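Side-chain contacts in SidF, inhibitor of growth family, member 3 (Legionella pneumophila subsp. pneumophila, PDB 4FYE), which is a phosphoinositide phosphatase that probably removes the 3-phosphate from inositol lipids such as phosphatidylinositol 3,4,5-trisphosphate: residues G673-G677 and E678-H682; R683-G687 and K688-N692. The protein carries 1 engineered substitution. All blocks are in the same frame, centred on the assembly; numbering follows the deposited sequence.

Interactions 1 and 2 follow in series along one uninterrupted run of chain, 673-692, which leaves helix 652-668 behind, makes the single turn of helix 678-681 and reaches helix 692-699. Their centres lie about 16 Å apart on the same side of the molecule, some 22 and 28 Å from its centre, so interaction 1 is the more deeply set and interaction 2 lies at the surface. R684 joins them: R684 NH2 probably hydrogen-bonds F679 O at 2.8 Å, and its guanidinium makes a cation-pi contact with the F679 ring. Both are short-range: interaction 1 starts helix 678-681, and the turn of interaction 2 runs into the S691 cap of helix 692-699, tying an irregular connection to its flanking helices.

Interaction 1: residues G673-G677 and E678-H682; sequences GLYTG and EFLDH
T676 and E678 open the short helix 678-681 with a side-chain-to-backbone hydrogen bond. With chi1 at 65°, the T676 hydroxyl sits between its own backbone N and carbonyl carbon and turns to the helix start, where OG1 accepts from E678 N at 3.1 Å (161° at the hydrogen). E678 CB also leans on OG1, only 3.3 Å away. The backbone bonds continue the theme: D681 N donates to G677 O at 2.9 Å, almost along the carbonyl axis, while L680 N makes a weak bond to that oxygen.

Aromatic and van der Waals packing supplements these bonds. The Y675 ring spreads above the G677 amide, with G677 N 3.4 Å from the ring plane and over its centre. Within the two segments, Y675 OH also meets L680 CD1 at 3.7 Å, the side chains crossing at roughly a right angle. D681 CB and carboxylate pack beside G677 O without bonding to it; the charge is met by K626, in a salt bridge to OD1.

G677 occupies the N-cap with positive phi and no side chain, and T676 supplies the hydroxyl from one residue earlier. This is an ST turn leading into a helix N-terminus.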
loop_
_atom_site.group_PDB
_atom_site.type_symbol
_atom_site.label_atom_id
_atom_site.label_comp_id
_atom_site.label_asym_id
_atom_site.label_seq_id
_atom_site.Cartn_x
_atom_site.Cartn_y
_atom_site.Cartn_z
ATOM N N GLY A 673 -9.027 18.589 -14.418
ATOM C CA GLY A 673 -8.828 17.906 -13.146
ATOM C C GLY A 673 -9.994 16.962 -12.812
ATOM O O GLY A 673 -10.103 16.485 -11.695
ATOM N N LEU A 674 -10.873 16.683 -13.764
ATOM C CA LEU A 674 -12.098 15.939 -13.456
ATOM C C LEU A 674 -12.126 14.465 -13.890
ATOM O O LEU A 674 -11.693 14.086 -14.997
ATOM C CB LEU A 674 -13.300 16.657 -14.067
ATOM C CG LEU A 674 -13.646 18.074 -13.570
ATOM C CD1 LEU A 674 -14.937 18.475 -14.289
ATOM C CD2 LEU A 674 -13.807 18.186 -12.057
ATOM N N TYR A 675 -12.685 13.625 -13.037
ATOM C CA TYR A 675 -12.603 12.193 -13.279
ATOM C C TYR A 675 -13.573 11.683 -14.363
ATOM O O TYR A 675 -14.773 11.778 -14.173
ATOM C CB TYR A 675 -12.796 11.455 -11.961
ATOM C CG TYR A 675 -12.995 9.982 -12.116
ATOM C CD1 TYR A 675 -11.884 9.128 -12.286
ATOM C CD2 TYR A 675 -14.278 9.425 -12.085
ATOM C CE1 TYR A 675 -12.056 7.784 -12.427
ATOM C CE2 TYR A 675 -14.457 8.053 -12.244
ATOM C CZ TYR A 675 -13.337 7.253 -12.403
ATOM O OH TYR A 675 -13.471 5.906 -12.559
ATOM N N THR A 676 -13.043 11.114 -15.457
ATOM C CA THR A 676 -13.842 10.522 -16.576
ATOM C C THR A 676 -14.015 8.993 -16.526
ATOM O O THR A 676 -14.872 8.431 -17.214
ATOM C CB THR A 676 -13.201 10.804 -17.954
ATOM O OG1 THR A 676 -11.903 10.146 -18.082
ATOM C CG2 THR A 676 -13.069 12.288 -18.165
ATOM N N GLY A 677 -13.209 8.306 -15.728
ATOM C CA GLY A 677 -13.206 6.837 -15.789
ATOM C C GLY A 677 -12.394 6.233 -16.943
ATOM O O GLY A 677 -12.188 5.015 -17.011
ATOM N N GLU A 678 -11.908 7.063 -17.852
ATOM C CA GLU A 678 -11.158 6.541 -18.986
ATOM C C GLU A 678 -10.027 5.570 -18.613
ATOM O O GLU A 678 -9.902 4.507 -19.223
ATOM C CB GLU A 678 -10.581 7.674 -19.815
ATOM C CG GLU A 678 -10.591 7.410 -21.326
ATOM C CD GLU A 678 -10.726 8.697 -22.125
ATOM O OE1 GLU A 678 -10.681 9.807 -21.508
ATOM O OE2 GLU A 678 -10.881 8.589 -23.373
ATOM N N PHE A 679 -9.227 5.941 -17.607
ATOM C CA PHE A 679 -8.059 5.186 -17.236
ATOM C C PHE A 679 -8.524 3.826 -16.776
ATOM O O PHE A 679 -7.841 2.843 -16.961
ATOM C CB PHE A 679 -7.220 5.855 -16.134
ATOM C CG PHE A 679 -5.935 5.146 -15.887
ATOM C CD1 PHE A 679 -5.863 4.137 -14.972
ATOM C CD2 PHE A 679 -4.845 5.411 -16.655
ATOM C CE1 PHE A 679 -4.702 3.437 -14.765
ATOM C CE2 PHE A 679 -3.691 4.702 -16.484
ATOM C CZ PHE A 679 -3.625 3.699 -15.539
ATOM N N LEU A 680 -9.695 3.744 -16.174
ATOM C CA LEU A 680 -10.138 2.416 -15.748
ATOM C C LEU A 680 -10.866 1.619 -16.834
ATOM O O LEU A 680 -10.600 0.445 -16.968
ATOM C CB LEU A 680 -10.964 2.516 -14.482
ATOM C CG LEU A 680 -10.300 2.972 -13.177
ATOM C CD1 LEU A 680 -11.393 2.907 -12.099
ATOM C CD2 LEU A 680 -9.128 2.015 -12.861
ATOM N N ASP A 681 -11.718 2.269 -17.620
ATOM C CA ASP A 681 -12.615 1.611 -18.558
ATOM C C ASP A 681 -11.889 1.256 -19.832
ATOM O O ASP A 681 -12.219 0.240 -20.478
ATOM C CB ASP A 681 -13.824 2.518 -18.878
ATOM C CG ASP A 681 -14.674 2.888 -17.603
ATOM O OD1 ASP A 681 -14.545 2.176 -16.559
ATOM O OD2 ASP A 681 -15.480 3.876 -17.653
ATOM N N HIS A 682 -10.900 2.075 -20.202
ATOM C CA HIS A 682 -10.155 1.842 -21.451
ATOM C C HIS A 682 -9.647 0.413 -21.532
ATOM O O HIS A 682 -9.044 -0.107 -20.589
ATOM C CB HIS A 682 -9.023 2.860 -21.731
ATOM C CG HIS A 682 -8.388 2.668 -23.105
ATOM N ND1 HIS A 682 -7.346 1.792 -23.331
ATOM C CD2 HIS A 682 -8.752 3.169 -24.360
ATOM C CE1 HIS A 682 -7.041 1.780 -24.636
ATOM N NE2 HIS A 682 -7.900 2.620 -25.275
#

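Interaction 2: residues R683-G687 and K688-N692; sequences RRTHG and KEVSN
V690 lays one methyl against the backbone of G687, the centre of a small surface contact made without cross-segment hydrogen bonds. Its chi1 of -69° puts CG1 beside its own backbone N and opposite the carbonyl carbon, which brings CG1 to 3.7 Å from both G687 N and G687 O. The same methyl comes within 4.2 Å of H686 N and, equally far, of T685 OG1. T685 and V690 run past each other in opposite directions, so the threonine merely brushes the valine; its hydroxyl lies between its own backbone N and carbonyl carbon (chi1 56°). Beyond the pair, V690 packs on R698, which also gives G687 O a weak hydrogen bond.

H686 turns its side chain the other way. One face of its imidazole lies over the R684 carbonyl carbon, offset toward the rim of the ring, and NE2 bonds to F727 O, which probably steadies the ring's rotation. Nearby, the carboxylate of E694 takes up the backbone amides of T685 and H686, holding the loop to helix 692-699.

From G687 to V690 the chain doubles back, with G687 CA and V690 CA 5.9 Å apart but G687 O and V690 N too distant, at 4.9 Å, to close a bond. G687-V690 is an open beta turn within a surface loop; just after it, S691 N-caps helix 692-699 with its hydroxyl.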
loop_
_atom_site.group_PDB
_atom_site.type_symbol
_atom_site.label_atom_id
_atom_site.label_comp_id
_atom_site.label_asym_id
_atom_site.label_seq_id
_atom_site.Cartn_x
_atom_site.Cartn_y
_atom_site.Cartn_z
ATOM N N ARG A 683 -9.934 -0.232 -22.655
ATOM C CA ARG A 683 -9.567 -1.608 -22.899
ATOM C C ARG A 683 -8.167 -1.653 -23.555
ATOM O O ARG A 683 -8.022 -1.308 -24.736
ATOM C CB ARG A 683 -10.649 -2.309 -23.818
ATOM C CG ARG A 683 -12.067 -2.476 -23.208
ATOM C CD ARG A 683 -12.090 -3.213 -21.832
ATOM N NE ARG A 683 -11.557 -2.452 -20.666
ATOM C CZ ARG A 683 -11.074 -3.038 -19.536
ATOM N NH1 ARG A 683 -11.017 -4.385 -19.409
ATOM N NH2 ARG A 683 -10.627 -2.310 -18.500
ATOM N N ARG A 684 -7.148 -2.110 -22.822
ATOM C CA ARG A 684 -5.787 -2.121 -23.409
ATOM C C ARG A 684 -5.709 -3.113 -24.539
ATOM O O ARG A 684 -6.342 -4.176 -24.481
ATOM C CB ARG A 684 -4.695 -2.391 -22.357
ATOM C CG ARG A 684 -4.232 -1.144 -21.645
ATOM C CD ARG A 684 -4.526 -1.124 -20.133
ATOM N NE ARG A 684 -5.816 -0.550 -19.792
ATOM C CZ ARG A 684 -6.100 0.285 -18.772
ATOM N NH1 ARG A 684 -5.198 0.749 -17.935
ATOM N NH2 ARG A 684 -7.363 0.700 -18.627
ATOM N N THR A 685 -4.969 -2.768 -25.591
ATOM C CA THR A 685 -4.902 -3.629 -26.794
ATOM C C THR A 685 -3.522 -4.159 -27.105
ATOM O O THR A 685 -3.445 -5.042 -27.917
ATOM C CB THR A 685 -5.414 -2.918 -28.056
ATOM O OG1 THR A 685 -4.661 -1.718 -28.231
ATOM C CG2 THR A 685 -6.887 -2.539 -27.918
ATOM N N HIS A 686 -2.445 -3.648 -26.492
ATOM C CA HIS A 686 -1.104 -4.286 -26.625
ATOM C C HIS A 686 -0.531 -4.209 -28.033
ATOM O O HIS A 686 0.364 -4.969 -28.396
ATOM C CB HIS A 686 -1.127 -5.755 -26.136
ATOM C CG HIS A 686 -1.974 -5.952 -24.903
ATOM N ND1 HIS A 686 -3.240 -6.443 -24.948
ATOM C CD2 HIS A 686 -1.724 -5.641 -23.562
ATOM C CE1 HIS A 686 -3.743 -6.478 -23.701
ATOM N NE2 HIS A 686 -2.822 -5.961 -22.863
ATOM N N GLY A 687 -1.051 -3.277 -28.809
ATOM C CA GLY A 687 -0.757 -3.130 -30.234
ATOM C C GLY A 687 0.509 -2.333 -30.498
ATOM O O GLY A 687 1.183 -1.885 -29.563
ATOM N N LYS A 688 0.868 -2.164 -31.761
ATOM C CA LYS A 688 2.011 -1.316 -32.009
ATOM C C LYS A 688 1.579 0.150 -31.907
ATOM O O LYS A 688 2.395 1.013 -31.653
ATOM C CB LYS A 688 2.670 -1.627 -33.326
ATOM C CG LYS A 688 1.778 -1.600 -34.541
ATOM C CD LYS A 688 2.619 -2.208 -35.643
ATOM C CE LYS A 688 2.338 -1.509 -36.955
ATOM N NZ LYS A 688 3.375 -2.004 -37.896
ATOM N N GLU A 689 0.285 0.407 -32.028
ATOM C CA GLU A 689 -0.248 1.755 -31.860
ATOM C C GLU A 689 -1.253 1.678 -30.715
ATOM O O GLU A 689 -2.154 0.844 -30.766
ATOM C CB GLU A 689 -0.938 2.180 -33.159
ATOM C CG GLU A 689 -0.789 3.653 -33.458
ATOM C CD GLU A 689 0.652 4.059 -33.768
ATOM O OE1 GLU A 689 1.135 4.994 -33.080
ATOM O OE2 GLU A 689 1.292 3.460 -34.685
ATOM N N VAL A 690 -1.088 2.480 -29.662
ATOM C CA VAL A 690 -1.992 2.373 -28.488
ATOM C C VAL A 690 -2.426 3.747 -28.048
ATOM O O VAL A 690 -1.707 4.701 -28.264
ATOM C CB VAL A 690 -1.330 1.699 -27.257
ATOM C CG1 VAL A 690 -1.065 0.218 -27.485
ATOM C CG2 VAL A 690 -0.080 2.452 -26.768
ATOM N N SER A 691 -3.560 3.839 -27.372
ATOM C CA SER A 691 -4.064 5.135 -26.880
ATOM C C SER A 691 -3.132 5.804 -25.818
ATOM O O SER A 691 -2.190 5.193 -25.272
ATOM C CB SER A 691 -5.431 4.905 -26.266
ATOM O OG SER A 691 -5.235 4.204 -25.032
ATOM N N ASN A 692 -3.428 7.038 -25.473
ATOM C CA ASN A 692 -2.705 7.710 -24.403
ATOM C C ASN A 692 -2.800 7.050 -23.049
ATOM O O ASN A 692 -1.779 6.937 -22.351
ATOM C CB ASN A 692 -3.179 9.127 -24.313
ATOM C CG ASN A 692 -2.622 9.945 -25.423
ATOM O OD1 ASN A 692 -3.180 10.960 -25.782
ATOM N ND2 ASN A 692 -1.492 9.521 -25.955
#